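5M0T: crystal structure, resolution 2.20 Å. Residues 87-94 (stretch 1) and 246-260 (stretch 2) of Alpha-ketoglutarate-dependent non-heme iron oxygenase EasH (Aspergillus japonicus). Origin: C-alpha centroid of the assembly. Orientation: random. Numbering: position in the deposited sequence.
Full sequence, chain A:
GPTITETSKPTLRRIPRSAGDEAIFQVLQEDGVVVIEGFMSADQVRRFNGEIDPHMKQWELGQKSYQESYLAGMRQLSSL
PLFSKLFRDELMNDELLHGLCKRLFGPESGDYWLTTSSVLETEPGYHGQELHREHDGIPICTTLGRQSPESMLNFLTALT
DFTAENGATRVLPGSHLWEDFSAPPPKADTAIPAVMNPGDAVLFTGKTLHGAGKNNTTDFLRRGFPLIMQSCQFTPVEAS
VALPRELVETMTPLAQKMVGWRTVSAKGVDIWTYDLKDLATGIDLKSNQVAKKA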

ATOM      1  N   PHE A  87      -6.197  17.849  13.542  1.00 53.24           N
ATOM      2  CA  PHE A  87      -5.418  16.888  12.759  1.00 50.59           C
ATOM      3  C   PHE A  87      -5.727  17.049  11.261  1.00 50.24           C
ATOM      4  O   PHE A  87      -4.835  17.243  10.440  1.00 47.45           O
ATOM      5  CB  PHE A  87      -5.724  15.454  13.212  1.00 49.96           C
ATOM      6  CG  PHE A  87      -4.813  14.435  12.639  1.00 47.89           C
ATOM      7  CD1 PHE A  87      -5.043  13.905  11.374  1.00 48.64           C
ATOM      8  CD2 PHE A  87      -3.732  13.982  13.373  1.00 46.85           C
ATOM      9  CE1 PHE A  87      -4.179  12.969  10.834  1.00 47.81           C
ATOM     10  CE2 PHE A  87      -2.877  13.038  12.846  1.00 45.47           C
ATOM     11  CZ  PHE A  87      -3.091  12.530  11.573  1.00 46.09           C
ATOM     12  N   ARG A  88      -7.010  16.955  10.934  1.00 52.08           N
ATOM     13  CA  ARG A  88      -7.485  17.074   9.562  1.00 52.82           C
ATOM     14  C   ARG A  88      -7.039  18.358   8.850  1.00 53.34           C
ATOM     15  O   ARG A  88      -6.604  18.285   7.720  1.00 51.55           O
ATOM     16  CB  ARG A  88      -9.011  16.987   9.530  1.00 55.05           C
ATOM     17  CG  ARG A  88      -9.559  15.593   9.796  1.00 54.55           C
ATOM     18  CD  ARG A  88     -11.029  15.511   9.411  1.00 56.98           C
ATOM     19  NE  ARG A  88     -11.868  16.468  10.137  1.00 59.93           N
ATOM     20  CZ  ARG A  88     -12.300  16.334  11.391  1.00 60.74           C
ATOM     21  NH1 ARG A  88     -11.967  15.279  12.135  1.00 60.83           N
ATOM     22  NH2 ARG A  88     -13.063  17.289  11.909  1.00 63.38           N
ATOM     23  N   ASP A  89      -7.138  19.503   9.529  1.00 57.34           N
ATOM     24  CA  ASP A  89      -6.976  20.836   8.907  1.00 59.27           C
ATOM     25  C   ASP A  89      -5.605  21.489   9.117  1.00 59.30           C
ATOM     26  O   ASP A  89      -5.091  22.121   8.205  1.00 60.86           O
ATOM     27  CB  ASP A  89      -8.029  21.798   9.449  1.00 62.01           C
ATOM     28  CG  ASP A  89      -9.452  21.357   9.168  1.00 64.96           C
ATOM     29  OD1 ASP A  89      -9.664  20.315   8.517  1.00 63.04           O
ATOM     30  OD2 ASP A  89     -10.378  22.081   9.612  1.00 70.90           O
ATOM     31  N   GLU A  90      -5.033  21.364  10.314  1.00 60.33           N
ATOM     32  CA  GLU A  90      -3.771  22.032  10.645  1.00 59.76           C
ATOM     33  C   GLU A  90      -2.572  21.129  10.349  1.00 56.06           C
ATOM     34  O   GLU A  90      -1.699  21.501   9.577  1.00 57.91           O
ATOM     35  CB  GLU A  90      -3.779  22.526  12.102  1.00 63.18           C
ATOM     36  CG  GLU A  90      -5.031  23.348  12.439  1.00 68.02           C
ATOM     37  CD  GLU A  90      -4.969  24.146  13.746  1.00 69.63           C
ATOM     38  OE1 GLU A  90      -3.882  24.602  14.170  1.00 71.64           O
ATOM     39  OE2 GLU A  90      -6.042  24.345  14.352  1.00 71.38           O
ATOM     40  N   LEU A  91      -2.556  19.928  10.915  1.00 55.36           N
ATOM     41  CA  LEU A  91      -1.412  19.016  10.759  1.00 51.14           C
ATOM     42  C   LEU A  91      -1.270  18.414   9.353  1.00 48.98           C
ATOM     43  O   LEU A  91      -0.154  18.341   8.816  1.00 45.63           O
ATOM     44  CB  LEU A  91      -1.467  17.898  11.792  1.00 52.04           C
ATOM     45  CG  LEU A  91      -1.367  18.385  13.234  1.00 54.13           C
ATOM     46  CD1 LEU A  91      -1.640  17.221  14.177  1.00 54.06           C
ATOM     47  CD2 LEU A  91      -0.003  19.014  13.514  1.00 54.94           C
ATOM     48  N   MET A  92      -2.379  17.995   8.751  1.00 48.26           N
ATOM     49  CA  MET A  92      -2.332  17.436   7.405  1.00 48.88           C
ATOM     50  C   MET A  92      -2.063  18.481   6.303  1.00 51.74           C
ATOM     51  O   MET A  92      -1.839  18.087   5.152  1.00 49.85           O
ATOM     52  CB  MET A  92      -3.595  16.619   7.089  1.00 51.25           C
ATOM     53  CG  MET A  92      -3.693  15.286   7.827  1.00 51.78           C
ATOM     54  SD  MET A  92      -2.265  14.187   7.613  1.00 53.23           S
ATOM     55  CE  MET A  92      -1.270  14.591   9.055  1.00 55.04           C
ATOM     56  N   ASN A  93      -2.064  19.779   6.642  1.00 50.78           N
ATOM     57  CA  ASN A  93      -1.640  20.834   5.719  1.00 51.65           C
ATOM     58  C   ASN A  93      -0.367  21.564   6.155  1.00 53.08           C
ATOM     59  O   ASN A  93      -0.027  22.604   5.595  1.00 54.03           O
ATOM     60  CB  ASN A  93      -2.770  21.847   5.579  1.00 52.52           C
ATOM     61  CG  ASN A  93      -3.986  21.257   4.922  1.00 52.27           C
ATOM     62  OD1 ASN A  93      -3.960  20.933   3.717  1.00 50.95           O
ATOM     63  ND2 ASN A  93      -5.060  21.104   5.694  1.00 53.49           N
ATOM     64  N   ASP A  94       0.344  21.039   7.146  1.00 52.39           N
ATOM     65  CA  ASP A  94       1.521  21.724   7.683  1.00 54.63           C
ATOM     66  C   ASP A  94       2.678  21.755   6.667  1.00 53.88           C
ATOM     67  O   ASP A  94       3.172  20.712   6.242  1.00 52.52           O
ATOM     68  CB  ASP A  94       1.990  21.046   8.970  1.00 57.57           C
ATOM     69  CG  ASP A  94       2.989  21.880   9.729  1.00 63.04           C
ATOM     70  OD1 ASP A  94       4.189  21.550   9.717  1.00 63.07           O
ATOM     71  OD2 ASP A  94       2.587  22.900  10.323  1.00 80.97           O
ATOM     72  N   GLU A 246     -18.647  12.284   3.973  1.00 68.56           N
ATOM     73  CA  GLU A 246     -19.055  13.596   4.518  1.00 71.57           C
ATOM     74  C   GLU A 246     -17.919  14.321   5.260  1.00 68.70           C
ATOM     75  O   GLU A 246     -17.716  15.518   5.068  1.00 67.01           O
ATOM     76  CB  GLU A 246     -20.310  13.431   5.405  1.00 78.66           C
ATOM     77  CG  GLU A 246     -20.611  14.498   6.470  1.00 83.70           C
ATOM     78  CD  GLU A 246     -20.261  14.058   7.902  1.00 86.32           C
ATOM     79  OE1 GLU A 246     -21.067  14.335   8.817  1.00 92.49           O
ATOM     80  OE2 GLU A 246     -19.199  13.430   8.129  1.00 80.32           O
ATOM     81  N   LEU A 247     -17.173  13.587   6.081  1.00 66.47           N
ATOM     82  CA  LEU A 247     -16.041  14.159   6.837  1.00 63.46           C
ATOM     83  C   LEU A 247     -14.839  14.487   5.927  1.00 58.68           C
ATOM     84  O   LEU A 247     -14.225  15.541   6.061  1.00 55.43           O
ATOM     85  CB  LEU A 247     -15.620  13.206   7.962  1.00 61.46           C
ATOM     86  CG  LEU A 247     -14.711  13.729   9.069  1.00 61.94           C
ATOM     87  CD1 LEU A 247     -15.382  14.858   9.849  1.00 65.07           C
ATOM     88  CD2 LEU A 247     -14.282  12.596  10.019  1.00 60.96           C
ATOM     89  N   VAL A 248     -14.526  13.585   5.004  1.00 56.43           N
ATOM     90  CA  VAL A 248     -13.426  13.789   4.063  1.00 56.75           C
ATOM     91  C   VAL A 248     -13.623  15.068   3.238  1.00 56.34           C
ATOM     92  O   VAL A 248     -12.672  15.812   3.007  1.00 53.86           O
ATOM     93  CB  VAL A 248     -13.217  12.546   3.159  1.00 57.64           C
ATOM     94  CG1 VAL A 248     -12.234  12.825   2.025  1.00 58.96           C
ATOM     95  CG2 VAL A 248     -12.728  11.363   3.989  1.00 57.42           C
ATOM     96  N   GLU A 249     -14.865  15.334   2.845  1.00 58.46           N
ATOM     97  CA  GLU A 249     -15.194  16.517   2.034  1.00 60.55           C
ATOM     98  C   GLU A 249     -15.066  17.867   2.756  1.00 60.76           C
ATOM     99  O   GLU A 249     -15.160  18.913   2.096  1.00 61.35           O
ATOM    100  CB  GLU A 249     -16.580  16.365   1.387  1.00 63.16           C
ATOM    101  CG  GLU A 249     -16.617  15.225   0.381  1.00 64.08           C
ATOM    102  CD  GLU A 249     -17.916  15.117  -0.386  1.00 69.73           C
ATOM    103  OE1 GLU A 249     -19.002  15.355   0.188  1.00 75.85           O
ATOM    104  OE2 GLU A 249     -17.844  14.802  -1.594  1.00 71.15           O
ATOM    105  N   THR A 250     -14.836  17.855   4.075  1.00 59.61           N
ATOM    106  CA  THR A 250     -14.479  19.068   4.829  1.00 60.13           C
ATOM    107  C   THR A 250     -12.993  19.465   4.738  1.00 57.96           C
ATOM    108  O   THR A 250     -12.629  20.565   5.148  1.00 58.47           O
ATOM    109  CB  THR A 250     -14.803  18.925   6.332  1.00 60.48           C
ATOM    110  OG1 THR A 250     -14.052  17.846   6.887  1.00 58.03           O
ATOM    111  CG2 THR A 250     -16.288  18.676   6.549  1.00 63.36           C
ATOM    112  N   MET A 251     -12.145  18.588   4.207  1.00 56.13           N
ATOM    113  CA  MET A 251     -10.698  18.796   4.241  1.00 54.19           C
ATOM    114  C   MET A 251     -10.200  19.417   2.932  1.00 53.06           C
ATOM    115  O   MET A 251     -10.915  19.438   1.924  1.00 53.55           O
ATOM    116  CB  MET A 251      -9.990  17.467   4.473  1.00 52.21           C
ATOM    117  CG  MET A 251     -10.585  16.582   5.565  1.00 53.29           C
ATOM    118  SD  MET A 251      -9.621  15.058   5.690  1.00 53.56           S
ATOM    119  CE  MET A 251     -10.784  13.941   6.454  1.00 60.49           C
ATOM    120  N   THR A 252      -8.970  19.921   2.957  1.00 50.50           N
ATOM    121  CA  THR A 252      -8.324  20.446   1.761  1.00 50.28           C
ATOM    122  C   THR A 252      -7.934  19.254   0.883  1.00 49.67           C
ATOM    123  O   THR A 252      -7.704  18.152   1.409  1.00 48.59           O
ATOM    124  CB  THR A 252      -7.039  21.224   2.081  1.00 48.50           C
ATOM    125  OG1 THR A 252      -6.075  20.327   2.674  1.00 45.88           O
ATOM    126  CG2 THR A 252      -7.318  22.410   3.017  1.00 49.67           C
ATOM    127  N   PRO A 253      -7.830  19.464  -0.448  1.00 49.42           N
ATOM    128  CA  PRO A 253      -7.354  18.410  -1.352  1.00 48.24           C
ATOM    129  C   PRO A 253      -6.074  17.699  -0.874  1.00 45.97           C
ATOM    130  O   PRO A 253      -5.987  16.478  -0.969  1.00 45.57           O
ATOM    131  CB  PRO A 253      -7.078  19.172  -2.657  1.00 49.32           C
ATOM    132  CG  PRO A 253      -8.025  20.327  -2.627  1.00 51.36           C
ATOM    133  CD  PRO A 253      -8.216  20.688  -1.178  1.00 52.21           C
ATOM    134  N   LEU A 254      -5.110  18.465  -0.358  1.00 44.60           N
ATOM    135  CA  LEU A 254      -3.843  17.922   0.113  1.00 43.39           C
ATOM    136  C   LEU A 254      -4.040  17.028   1.342  1.00 42.63           C
ATOM    137  O   LEU A 254      -3.432  15.972   1.428  1.00 40.80           O
ATOM    138  CB  LEU A 254      -2.858  19.047   0.448  1.00 44.09           C
ATOM    139  CG  LEU A 254      -1.504  18.682   1.073  1.00 42.80           C
ATOM    140  CD1 LEU A 254      -0.743  17.707   0.193  1.00 41.82           C
ATOM    141  CD2 LEU A 254      -0.691  19.949   1.295  1.00 44.28           C
ATOM    142  N   ALA A 255      -4.866  17.473   2.289  1.00 43.20           N
ATOM    143  CA  ALA A 255      -5.203  16.651   3.454  1.00 43.43           C
ATOM    144  C   ALA A 255      -5.978  15.392   3.046  1.00 43.61           C
ATOM    145  O   ALA A 255      -5.718  14.312   3.584  1.00 45.11           O
ATOM    146  CB  ALA A 255      -5.970  17.451   4.498  1.00 43.95           C
ATOM    147  N   GLN A 256      -6.890  15.524   2.081  1.00 44.52           N
ATOM    148  CA  GLN A 256      -7.618  14.361   1.532  1.00 44.31           C
ATOM    149  C   GLN A 256      -6.669  13.299   0.976  1.00 42.72           C
ATOM    150  O   GLN A 256      -6.870  12.103   1.186  1.00 44.99           O
ATOM    151  CB  GLN A 256      -8.600  14.779   0.439  1.00 45.09           C
ATOM    152  CG  GLN A 256      -9.774  15.614   0.926  1.00 46.89           C
ATOM    153  CD  GLN A 256     -10.757  15.949  -0.182  1.00 48.75           C
ATOM    154  OE1 GLN A 256     -10.393  16.034  -1.348  1.00 48.44           O
ATOM    155  NE2 GLN A 256     -12.019  16.126   0.183  1.00 51.02           N
ATOM    156  N   LYS A 257      -5.631  13.754   0.277  1.00 40.67           N
ATOM    157  CA  LYS A 257      -4.628  12.877  -0.288  1.00 38.51           C
ATOM    158  C   LYS A 257      -3.825  12.129   0.779  1.00 37.20           C
ATOM    159  O   LYS A 257      -3.476  10.974   0.568  1.00 34.47           O
ATOM    160  CB  LYS A 257      -3.687  13.679  -1.170  1.00 39.67           C
ATOM    161  CG  LYS A 257      -2.695  12.867  -1.979  1.00 39.01           C
ATOM    162  CD  LYS A 257      -1.936  13.796  -2.921  1.00 39.95           C
ATOM    163  CE  LYS A 257      -0.802  13.062  -3.611  1.00 40.89           C
ATOM    164  NZ  LYS A 257       0.090  13.987  -4.367  1.00 42.62           N
ATOM    165  N   MET A 258      -3.536  12.793   1.898  1.00 37.10           N
ATOM    166  CA  MET A 258      -2.807  12.176   3.007  1.00 37.30           C
ATOM    167  C   MET A 258      -3.604  11.041   3.662  1.00 37.82           C
ATOM    168  O   MET A 258      -3.036  10.020   4.014  1.00 35.64           O
ATOM    169  CB  MET A 258      -2.454  13.206   4.093  1.00 38.09           C
ATOM    170  CG  MET A 258      -1.509  14.326   3.679  1.00 38.60           C
ATOM    171  SD  MET A 258       0.002  13.717   2.946  1.00 37.39           S
ATOM    172  CE  MET A 258      -0.395  13.802   1.193  1.00 40.10           C
ATOM    173  N   VAL A 259      -4.910  11.232   3.812  1.00 38.36           N
ATOM    174  CA  VAL A 259      -5.765  10.258   4.475  1.00 39.11           C
ATOM    175  C   VAL A 259      -6.377   9.198   3.541  1.00 40.15           C
ATOM    176  O   VAL A 259      -7.324   8.518   3.926  1.00 41.70           O
ATOM    177  CB  VAL A 259      -6.856  10.956   5.332  1.00 40.63           C
ATOM    178  CG1 VAL A 259      -6.224  11.936   6.316  1.00 40.62           C
ATOM    179  CG2 VAL A 259      -7.909  11.654   4.483  1.00 42.35           C
ATOM    180  N   GLY A 260      -5.864   9.064   2.321  1.00 39.40           N
ATOM    181  CA  GLY A 260      -6.199   7.935   1.455  1.00 39.56           C
ATOM    182  C   GLY A 260      -7.463   8.062   0.627  1.00 42.05           C
ATOM    183  O   GLY A 260      -8.078   7.049   0.292  1.00 44.64           O
TER

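The closest CA pair across the contact is Met92 CA and Ala255 CA, 4.9 Å apart. Ala255 sits at this close point. Its side chain is a single methyl, it points toward stretch 1, and it fits a shallow hollow in that surface. Arg88 O and Met92 CB, four residues apart in sequence, line the hollow, with Asn93 at its edge. Ala255 CB lies 3.4 Å from Arg88 O and 3.6 Å from Met92 CB.

Met92 is the main apolar bump from stretch 1. Its CA-to-CB bond points toward stretch 2, but the end of the side chain leads away. From CB to SD the Met92 side chain runs along the helix of stretch 2; CE then turns away. Met92 SD sits 3.7 Å from Met258 CB, and Met92 CG is 4.5 Å from Val259 CG1. Met258 also starts toward the partner and turns away at its end.

Leu254 borders the same patch. Its CG is 4.1 Å from Met92 O and its CB is 3.9 Å from Asn93 OD1.

Arg88 has the largest covered area in the contact. Its side chain runs past the other stretch, with Met251 CE packed 3.4 Å from Arg88 CD. Farther out, Leu247 CD1 covers one face of the guanidinium, 3.7 Å from Arg88 CZ. Arg88 NH1 is hydrogen-bonded elsewhere in the structure.

The hydrogen bond across the contact joins Thr252 and Asn93. Thr252 OG1 donates to Asn93 OD1 at a very short 2.4 Å. The same hydroxyl oxygen accepts from Ala255 N at 3.1 Å, capping the helix that follows. Asn93 is held from its own side as well, since Asn93 ND2 donates to Asp89 O at 2.7 Å, nearly straight at 170°. One amide group thus ties the backbone of stretch 1 to the N-cap of stretch 2, next to the Ala255 methyl.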